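Local coordinates for NADP-dependent alcohol dehydrogenase 6 (Saccharomyces cerevisiae, PDB 1PIW), which reduces a broad range of aromatic and aliphatic aldehydes to their alcohols with NADPH, as a homodimeric zinc-containing medium-chain alcohol dehydrogenase, at residues A[80-85]-A[141-146]; A[5-10]-A[26-31]. One frame throughout, in Å; residues are numbered along the deposited sequence.

Contact 1. Residues A[80-85]-A[141-146]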
loop_
_atom_site.group_PDB
_atom_site.type_symbol
_atom_site.label_atom_id
_atom_site.label_comp_id
_atom_site.label_asym_id
_atom_site.label_seq_id
_atom_site.Cartn_x
_atom_site.Cartn_y
_atom_site.Cartn_z
ATOM N N LYS A 80 -34.515 21.690 8.417
ATOM C CA LYS A 80 -33.749 21.185 9.538
ATOM C C LYS A 80 -32.277 21.554 9.410
ATOM O O LYS A 80 -31.415 20.773 9.801
ATOM C CB LYS A 80 -33.868 19.658 9.627
ATOM C CG LYS A 80 -35.267 19.101 9.906
ATOM C CD LYS A 80 -35.222 17.563 9.915
ATOM C CE LYS A 80 -36.612 16.921 10.026
ATOM N NZ LYS A 80 -36.597 15.445 9.729
ATOM N N SER A 81 -31.971 22.726 8.861
ATOM C CA SER A 81 -30.564 23.100 8.730
ATOM C C SER A 81 -29.962 23.351 10.104
ATOM O O SER A 81 -30.687 23.453 11.088
ATOM C CB SER A 81 -30.390 24.346 7.865
ATOM O OG SER A 81 -29.010 24.665 7.746
ATOM N N ASN A 82 -28.637 23.452 10.166
ATOM C CA ASN A 82 -27.942 23.666 11.430
ATOM C C ASN A 82 -26.446 23.572 11.209
ATOM O O ASN A 82 -25.880 22.481 11.205
ATOM C CB ASN A 82 -28.359 22.597 12.447
ATOM C CG ASN A 82 -28.216 21.166 11.900
ATOM O OD1 ASN A 82 -27.556 20.315 12.505
ATOM N ND2 ASN A 82 -28.845 20.901 10.755
ATOM N N SER A 83 -25.796 24.707 11.023
ATOM C CA SER A 83 -24.360 24.679 10.809
ATOM C C SER A 83 -23.785 26.080 10.674
ATOM O O SER A 83 -22.677 26.272 10.174
ATOM C CB SER A 83 -24.038 23.834 9.571
ATOM O OG SER A 83 -24.918 24.139 8.506
ATOM N N GLY A 84 -24.547 27.062 11.131
ATOM C CA GLY A 84 -24.071 28.426 11.074
ATOM C C GLY A 84 -24.087 28.982 9.671
ATOM O O GLY A 84 -23.901 30.186 9.463
ATOM N N LEU A 85 -24.290 28.110 8.696
ATOM C CA LEU A 85 -24.341 28.579 7.330
ATOM C C LEU A 85 -25.474 29.596 7.270
ATOM O O LEU A 85 -26.630 29.294 7.583
ATOM C CB LEU A 85 -24.580 27.412 6.377
ATOM C CG LEU A 85 -23.340 26.523 6.280
ATOM C CD1 LEU A 85 -23.625 25.315 5.422
ATOM C CD2 LEU A 85 -22.183 27.324 5.705
ATOM N N VAL A 141 -27.355 21.456 -2.550
ATOM C CA VAL A 141 -26.526 20.507 -1.820
ATOM C C VAL A 141 -26.782 20.413 -0.324
ATOM O O VAL A 141 -26.936 21.428 0.350
ATOM C CB VAL A 141 -25.044 20.865 -2.004
ATOM C CG1 VAL A 141 -24.162 19.774 -1.443
ATOM C CG2 VAL A 141 -24.757 21.103 -3.460
ATOM N N HIS A 142 -26.806 19.183 0.185
ATOM C CA HIS A 142 -26.997 18.915 1.612
ATOM C C HIS A 142 -25.907 19.708 2.352
ATOM O O HIS A 142 -24.729 19.635 1.994
ATOM C CB HIS A 142 -26.844 17.409 1.836
ATOM C CG HIS A 142 -26.944 16.975 3.262
ATOM N ND1 HIS A 142 -26.187 17.534 4.266
ATOM C CD2 HIS A 142 -27.645 15.968 3.838
ATOM C CE1 HIS A 142 -26.416 16.890 5.399
ATOM N NE2 HIS A 142 -27.296 15.934 5.167
ATOM N N GLU A 143 -26.301 20.469 3.373
ATOM C CA GLU A 143 -25.370 21.315 4.128
ATOM C C GLU A 143 -24.089 20.670 4.619
ATOM O O GLU A 143 -23.066 21.338 4.722
ATOM C CB GLU A 143 -26.066 21.929 5.329
ATOM C CG GLU A 143 -26.437 20.920 6.376
ATOM C CD GLU A 143 -27.036 21.563 7.605
ATOM O OE1 GLU A 143 -27.416 20.822 8.534
ATOM O OE2 GLU A 143 -27.131 22.813 7.645
ATOM N N HIS A 144 -24.132 19.385 4.939
ATOM C CA HIS A 144 -22.935 18.731 5.429
ATOM C C HIS A 144 -21.788 18.845 4.454
ATOM O O HIS A 144 -20.631 18.757 4.851
ATOM C CB HIS A 144 -23.169 17.251 5.684
ATOM C CG HIS A 144 -21.926 16.515 6.084
ATOM N ND1 HIS A 144 -21.504 16.418 7.392
ATOM C CD2 HIS A 144 -20.979 15.896 5.341
ATOM C CE1 HIS A 144 -20.354 15.770 7.437
ATOM N NE2 HIS A 144 -20.013 15.443 6.207
ATOM N N PHE A 145 -22.110 19.029 3.175
ATOM C CA PHE A 145 -21.089 19.101 2.140
ATOM C C PHE A 145 -20.817 20.472 1.603
ATOM O O PHE A 145 -20.280 20.622 0.513
ATOM C CB PHE A 145 -21.442 18.159 0.993
ATOM C CG PHE A 145 -21.365 16.707 1.371
ATOM C CD1 PHE A 145 -22.417 16.088 2.036
ATOM C CD2 PHE A 145 -20.212 15.972 1.117
ATOM C CE1 PHE A 145 -22.319 14.758 2.446
ATOM C CE2 PHE A 145 -20.109 14.647 1.523
ATOM C CZ PHE A 145 -21.165 14.040 2.188
ATOM N N VAL A 146 -21.179 21.478 2.373
ATOM C CA VAL A 146 -20.935 22.842 1.962
ATOM C C VAL A 146 -19.940 23.419 2.960
ATOM O O VAL A 146 -20.123 23.302 4.172
ATOM C CB VAL A 146 -22.226 23.657 1.983
ATOM C CG1 VAL A 146 -21.987 24.995 1.341
ATOM C CG2 VAL A 146 -23.331 22.900 1.270
#
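E143 reaches out of the short 3-10 turn 143-144 and plants its carboxylate in the loop 80-85, where S81, N82 and S83 receive it. Its CB lies 4.2 Å from CD1 of L85. Chi1 of 68° puts CG between the backbone N and the carbonyl carbon; the chain beyond it is extended and ends in the carboxylate. There OE2 accepts three hydrogen bonds. The backbone N of N82 meets its syn lone pair at 3.0 Å in a nearly straight bond (168° at the hydrogen), while the two hydroxyls come in from opposite sides of the carboxylate plane, S81 OG 2.6 Å and S83 OG 2.7 Å from OE2. OE1 has ND2 of N82 beside it at 2.6 Å, at an angle too poor for a hydrogen bond; the side chains cross at about a right angle, with their planes 57° apart. An alanine in place of E143 would probably leave the two serine hydroxyls and the backbone N-H of N82 without their shared acceptor and the loop freer to move. CD1 of L85 packs on CB of V146 at 4.1 Å, an apolar patch beside the polar grip. The loop 80-85 links strands 70-77 and 90-93, and the turn joins strands 138-142 and 146-148; L85 and E143 also touch I36 of strand 35-45, and L85 and V146 both rest on V91 of strand 90-93.

Contact 2. Residues A[5-10]-A[26-31]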
loop_
_atom_site.group_PDB
_atom_site.type_symbol
_atom_site.label_atom_id
_atom_site.label_comp_id
_atom_site.label_asym_id
_atom_site.label_seq_id
_atom_site.Cartn_x
_atom_site.Cartn_y
_atom_site.Cartn_z
ATOM N N GLU A 5 -38.130 27.157 -9.108
ATOM C CA GLU A 5 -38.585 25.983 -9.844
ATOM C C GLU A 5 -37.701 25.421 -10.949
ATOM O O GLU A 5 -37.821 24.242 -11.296
ATOM C CB GLU A 5 -39.993 26.244 -10.396
ATOM C CG GLU A 5 -41.070 26.365 -9.312
ATOM C CD GLU A 5 -41.735 27.728 -9.286
ATOM O OE1 GLU A 5 -41.013 28.745 -9.196
ATOM O OE2 GLU A 5 -42.980 27.787 -9.353
ATOM N N LYS A 6 -36.823 26.249 -11.509
ATOM C CA LYS A 6 -35.941 25.797 -12.581
ATOM C C LYS A 6 -34.526 26.317 -12.411
ATOM O O LYS A 6 -34.320 27.450 -11.985
ATOM C CB LYS A 6 -36.461 26.260 -13.944
ATOM C CG LYS A 6 -36.960 25.156 -14.860
ATOM C CD LYS A 6 -38.322 24.645 -14.430
ATOM C CE LYS A 6 -38.993 23.791 -15.504
ATOM N NZ LYS A 6 -38.371 22.450 -15.689
ATOM N N PHE A 7 -33.552 25.477 -12.744
ATOM C CA PHE A 7 -32.139 25.855 -12.676
ATOM C C PHE A 7 -31.660 25.933 -14.117
ATOM O O PHE A 7 -32.148 25.195 -14.974
ATOM C CB PHE A 7 -31.309 24.788 -11.945
ATOM C CG PHE A 7 -31.324 24.903 -10.445
ATOM C CD1 PHE A 7 -30.704 23.936 -9.670
ATOM C CD2 PHE A 7 -31.942 25.967 -9.810
ATOM C CE1 PHE A 7 -30.698 24.021 -8.289
ATOM C CE2 PHE A 7 -31.941 26.060 -8.426
ATOM C CZ PHE A 7 -31.316 25.083 -7.665
ATOM N N GLU A 8 -30.717 26.823 -14.396
ATOM C CA GLU A 8 -30.205 26.925 -15.749
ATOM C C GLU A 8 -28.725 26.601 -15.744
ATOM O O GLU A 8 -28.051 26.800 -14.739
ATOM C CB GLU A 8 -30.435 28.321 -16.312
ATOM C CG GLU A 8 -30.148 28.399 -17.792
ATOM C CD GLU A 8 -30.515 29.733 -18.394
ATOM O OE1 GLU A 8 -30.042 30.775 -17.890
ATOM O OE2 GLU A 8 -31.274 29.732 -19.381
ATOM N N GLY A 9 -28.216 26.084 -16.858
ATOM C CA GLY A 9 -26.806 25.753 -16.914
ATOM C C GLY A 9 -26.279 25.315 -18.267
ATOM O O GLY A 9 -27.042 24.992 -19.169
ATOM N N ILE A 10 -24.959 25.315 -18.406
ATOM C CA ILE A 10 -24.318 24.900 -19.640
ATOM C C ILE A 10 -24.207 23.383 -19.558
ATOM O O ILE A 10 -23.294 22.857 -18.926
ATOM C CB ILE A 10 -22.930 25.511 -19.742
ATOM C CG1 ILE A 10 -22.989 26.974 -19.306
ATOM C CG2 ILE A 10 -22.418 25.398 -21.162
ATOM C CD1 ILE A 10 -24.010 27.784 -20.052
ATOM N N TYR A 26 -33.363 23.234 -16.301
ATOM C CA TYR A 26 -33.689 21.887 -15.835
ATOM C C TYR A 26 -34.227 21.896 -14.393
ATOM O O TYR A 26 -33.917 22.787 -13.591
ATOM C CB TYR A 26 -32.452 20.974 -15.965
ATOM C CG TYR A 26 -31.253 21.425 -15.168
ATOM C CD1 TYR A 26 -31.094 21.032 -13.838
ATOM C CD2 TYR A 26 -30.323 22.312 -15.712
ATOM C CE1 TYR A 26 -30.050 21.513 -13.067
ATOM C CE2 TYR A 26 -29.267 22.809 -14.943
ATOM C CZ TYR A 26 -29.142 22.406 -13.621
ATOM O OH TYR A 26 -28.135 22.906 -12.831
ATOM N N ASP A 27 -35.061 20.913 -14.079
ATOM C CA ASP A 27 -35.640 20.811 -12.748
ATOM C C ASP A 27 -34.573 20.583 -11.678
ATOM O O ASP A 27 -33.694 19.733 -11.837
ATOM C CB ASP A 27 -36.645 19.661 -12.719
ATOM C CG ASP A 27 -37.973 20.030 -13.349
ATOM O OD1 ASP A 27 -38.680 19.112 -13.815
ATOM O OD2 ASP A 27 -38.314 21.234 -13.361
ATOM N N PRO A 28 -34.627 21.347 -10.576
ATOM C CA PRO A 28 -33.628 21.161 -9.518
ATOM C C PRO A 28 -33.964 19.837 -8.864
ATOM O O PRO A 28 -35.009 19.252 -9.155
ATOM C CB PRO A 28 -33.897 22.322 -8.562
ATOM C CG PRO A 28 -34.639 23.308 -9.389
ATOM C CD PRO A 28 -35.526 22.458 -10.251
ATOM N N LYS A 29 -33.104 19.343 -7.989
ATOM C CA LYS A 29 -33.442 18.098 -7.325
ATOM C C LYS A 29 -34.469 18.436 -6.244
ATOM O O LYS A 29 -34.603 19.590 -5.831
ATOM C CB LYS A 29 -32.204 17.469 -6.681
ATOM C CG LYS A 29 -31.812 18.054 -5.332
ATOM C CD LYS A 29 -30.685 17.257 -4.713
ATOM C CE LYS A 29 -30.518 17.544 -3.237
ATOM N NZ LYS A 29 -31.576 16.885 -2.436
ATOM N N PRO A 30 -35.236 17.442 -5.792
ATOM C CA PRO A 30 -36.185 17.818 -4.750
ATOM C C PRO A 30 -35.402 18.384 -3.560
ATOM O O PRO A 30 -34.309 17.914 -3.243
ATOM C CB PRO A 30 -36.895 16.499 -4.441
ATOM C CG PRO A 30 -35.904 15.451 -4.860
ATOM C CD PRO A 30 -35.348 16.015 -6.126
ATOM N N PHE A 31 -35.965 19.405 -2.921
ATOM C CA PHE A 31 -35.329 20.062 -1.780
ATOM C C PHE A 31 -35.581 19.310 -0.475
ATOM O O PHE A 31 -36.722 19.080 -0.096
ATOM C CB PHE A 31 -35.847 21.495 -1.666
ATOM C CG PHE A 31 -34.971 22.388 -0.857
ATOM C CD1 PHE A 31 -34.611 23.640 -1.341
ATOM C CD2 PHE A 31 -34.501 21.987 0.384
ATOM C CE1 PHE A 31 -33.794 24.487 -0.604
ATOM C CE2 PHE A 31 -33.684 22.819 1.133
ATOM C CZ PHE A 31 -33.327 24.076 0.637
#
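Where E5 leads into the strand, its carbonyl O lies 3.1 Å from CD of P28. K6 comes next; its side chain bends at chi2 and chi4 to bring NZ within 2.6 Å of D27 OD2, a salt bridge in which NZ approaches from well above the carboxylate plane. F7 then forms a hydrogen-bonded antiparallel pair with Y26: F7 N donates to Y26 O at 2.8 Å, and Y26 N donates back to F7 O at 2.7 Å. On the side-chain level F7 is held twice. Its CB lies over a face of the Y26 ring, 3.9 Å from the centroid, and CG of P28 stands almost squarely over the centre of the F7 ring at 3.7 Å, both CH-pi contacts. Past F7 the tyrosine follows the backbone, with its CE2 3.9 Å from C of E8 and the same distance from N of G9, which lies at the ring edge. The pairing belongs to a small antiparallel sheet in which strand 7-12 runs between 22-26 and 64-65. F7 also meets the ring of Y138 and, with P28, touches R140, both on strand 138-142, so this N-terminal hairpin packs against the larger mixed sheet.

How the contacts relate
Contact 2 closes first along the chain, tying the N-terminal strand 7-12 to the end of strand 22-26 and the loop after it; contact 1 follows, joining the loop 80-85 to the turn after strand 138-142. Their centres are 19 Å apart, and the nearest atoms, about 5 Å apart, do not touch. What they share is the mixed sheet: strand 138-142 carries Y138 and R140, which meet contact 2, and its end belongs to contact 1, while strand 35-45 borders both. Both are packing within the GroES-like catalytic part of the subunit, one at the N-terminal hairpin, the other at a loop and turn of the mixed sheet; neither includes a strand of the parallel nucleotide-binding sheet.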